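Local structure of modulator of the activity of Ets CG15085-PA (Drosophila melanogaster, 1SV0) at residues W20-N25 / R70-R75. The protein binds the SAM domain of the transcriptional repressor Yan through its own SAM domain, and probably derepresses Yan's targets by breaking up Yan polymers. Numbering follows the deposited sequence.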
# COMPACT_ATOMS: atom_id res chain seq x y z
N TRP C 20 5.69 9.98 3.81
CA TRP C 20 5.12 11.14 4.48
C TRP C 20 5.89 12.42 4.19
O TRP C 20 5.29 13.47 3.96
CB TRP C 20 5.05 10.88 5.99
CG TRP C 20 3.92 9.98 6.37
CD1 TRP C 20 3.38 8.97 5.62
CD2 TRP C 20 3.18 10.01 7.59
NE1 TRP C 20 2.34 8.37 6.31
CE2 TRP C 20 2.21 8.99 7.52
CE3 TRP C 20 3.25 10.80 8.75
CZ2 TRP C 20 1.30 8.74 8.56
CZ3 TRP C 20 2.34 10.55 9.78
CH2 TRP C 20 1.38 9.53 9.68
N LYS C 21 7.21 12.34 4.20
CA LYS C 21 8.04 13.50 3.90
C LYS C 21 7.80 13.94 2.45
O LYS C 21 7.72 15.14 2.17
CB LYS C 21 9.52 13.18 4.16
CG LYS C 21 9.90 13.39 5.63
CD LYS C 21 11.04 12.50 6.09
CE LYS C 21 12.21 12.45 5.13
NZ LYS C 21 13.25 11.48 5.63
N TRP C 22 7.68 12.98 1.55
CA TRP C 22 7.40 13.27 0.13
C TRP C 22 6.04 13.95 -0.01
O TRP C 22 5.87 14.86 -0.82
CB TRP C 22 7.40 11.98 -0.69
CG TRP C 22 6.80 12.11 -2.07
CD1 TRP C 22 7.31 12.82 -3.14
CD2 TRP C 22 5.57 11.52 -2.53
NE1 TRP C 22 6.48 12.69 -4.23
CE2 TRP C 22 5.41 11.90 -3.89
CE3 TRP C 22 4.60 10.71 -1.94
CZ2 TRP C 22 4.31 11.49 -4.66
CZ3 TRP C 22 3.50 10.29 -2.71
CH2 TRP C 22 3.37 10.69 -4.06
N LEU C 23 5.06 13.51 0.77
CA LEU C 23 3.72 14.09 0.71
C LEU C 23 3.75 15.54 1.19
O LEU C 23 3.12 16.41 0.59
CB LEU C 23 2.74 13.27 1.57
CG LEU C 23 2.31 11.92 0.98
CD1 LEU C 23 1.52 11.13 2.03
CD2 LEU C 23 1.46 12.17 -0.26
N ILE C 24 4.47 15.78 2.28
CA ILE C 24 4.60 17.13 2.82
C ILE C 24 5.28 18.04 1.78
O ILE C 24 4.84 19.17 1.56
CB ILE C 24 5.41 17.13 4.14
CG1 ILE C 24 4.57 16.49 5.25
CG2 ILE C 24 5.82 18.56 4.52
CD1 ILE C 24 5.33 16.27 6.53
N ASN C 25 6.34 17.55 1.15
CA ASN C 25 7.05 18.32 0.11
C ASN C 25 6.13 18.62 -1.07
O ASN C 25 6.16 19.72 -1.63
CB ASN C 25 8.27 17.55 -0.41
CG ASN C 25 9.43 17.57 0.56
OD1 ASN C 25 9.54 18.48 1.38
ND2 ASN C 25 10.31 16.58 0.46
N ARG C 70 1.28 11.27 -10.52
CA ARG C 70 2.19 11.65 -11.59
C ARG C 70 3.64 11.75 -11.10
O ARG C 70 4.54 11.19 -11.72
CB ARG C 70 1.73 12.99 -12.16
CG ARG C 70 2.38 13.40 -13.46
CD ARG C 70 1.63 14.59 -14.05
NE ARG C 70 0.21 14.28 -14.23
CZ ARG C 70 -0.71 15.16 -14.62
NH1 ARG C 70 -0.36 16.42 -14.88
NH2 ARG C 70 -1.97 14.79 -14.77
N ASP C 71 3.85 12.45 -9.99
CA ASP C 71 5.19 12.63 -9.43
C ASP C 71 5.83 11.32 -9.01
O ASP C 71 7.02 11.10 -9.25
CB ASP C 71 5.12 13.60 -8.24
CG ASP C 71 6.49 14.01 -7.74
OD1 ASP C 71 7.04 13.33 -6.85
OD2 ASP C 71 7.02 15.02 -8.25
N PHE C 72 5.05 10.43 -8.38
CA PHE C 72 5.59 9.14 -7.94
C PHE C 72 6.03 8.30 -9.15
O PHE C 72 7.09 7.68 -9.12
CB PHE C 72 4.56 8.36 -7.12
CG PHE C 72 5.13 7.15 -6.45
CD1 PHE C 72 5.83 7.26 -5.25
CD2 PHE C 72 4.99 5.88 -7.02
CE1 PHE C 72 6.39 6.14 -4.63
CE2 PHE C 72 5.55 4.75 -6.41
CZ PHE C 72 6.24 4.88 -5.22
N ARG C 73 5.20 8.28 -10.19
CA ARG C 73 5.50 7.53 -11.41
C ARG C 73 6.80 8.00 -12.06
O ARG C 73 7.59 7.19 -12.54
CB ARG C 73 4.34 7.68 -12.40
CG ARG C 73 3.47 6.44 -12.51
CD ARG C 73 3.02 5.97 -11.16
NE ARG C 73 2.36 4.67 -11.22
CZ ARG C 73 2.94 3.55 -11.65
NH1 ARG C 73 4.20 3.56 -12.06
NH2 ARG C 73 2.25 2.42 -11.67
N VAL C 74 7.01 9.32 -12.09
CA VAL C 74 8.22 9.89 -12.67
C VAL C 74 9.43 9.39 -11.89
O VAL C 74 10.43 8.97 -12.48
CB VAL C 74 8.19 11.43 -12.62
CG1 VAL C 74 9.53 11.98 -13.10
CG2 VAL C 74 7.05 11.96 -13.47
N ARG C 75 9.35 9.46 -10.56
CA ARG C 75 10.44 9.01 -9.71
C ARG C 75 10.71 7.52 -9.93
O ARG C 75 11.87 7.10 -10.05
CB ARG C 75 10.12 9.28 -8.24
CG ARG C 75 10.22 10.75 -7.84
CD ARG C 75 9.70 10.97 -6.42
NE ARG C 75 9.75 12.38 -6.03
CZ ARG C 75 10.76 12.95 -5.38
NH1 ARG C 75 11.83 12.24 -5.03
NH2 ARG C 75 10.70 14.24 -5.08
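Trp-22 reaches from helix 16-30 to helix 65-80 and donates a hydrogen bond from its indole N-H to the carboxylate of Asp-71: NE1 lies 2.8 Å from OD1, with an N-H...O angle of 162°. The oxygen sits close to the plane of the indole, whereas NE1 meets OD1 from above the carboxylate plane. Arg-75, one turn on, brings NE to the same oxygen from the opposite face, on the syn side, in a salt bridge of 3.0 Å between NE and OD1. Two N-H groups thus grip one oxygen and probably help fix the rotation of the carboxylate. Over one face of the indole stands the edge of Phe-72, an edge-to-face pair with ring centroids 5.8 Å apart and planes at 62°; Phe-72 CB also packs 4.0 Å from Trp-22 CZ2. In this all-helical SAM domain the contact joins the first helix to the long C-terminal one. The axes of segments 20-25 and 70-75 come no closer than 12.2 Å, a distance bridged by these side chains; with CG anti to the backbone N (chi1 165°), the indole is directed across to helix 65-80. A leucine in place of Trp-22 would probably leave Asp-71 with one donor fewer and Phe-72 without the ring face it abuts. Further out, Leu-49 of helix 46-51 touches both Trp-22 and Phe-72, and Asp-5 forms a salt bridge with NH2 of Arg-75.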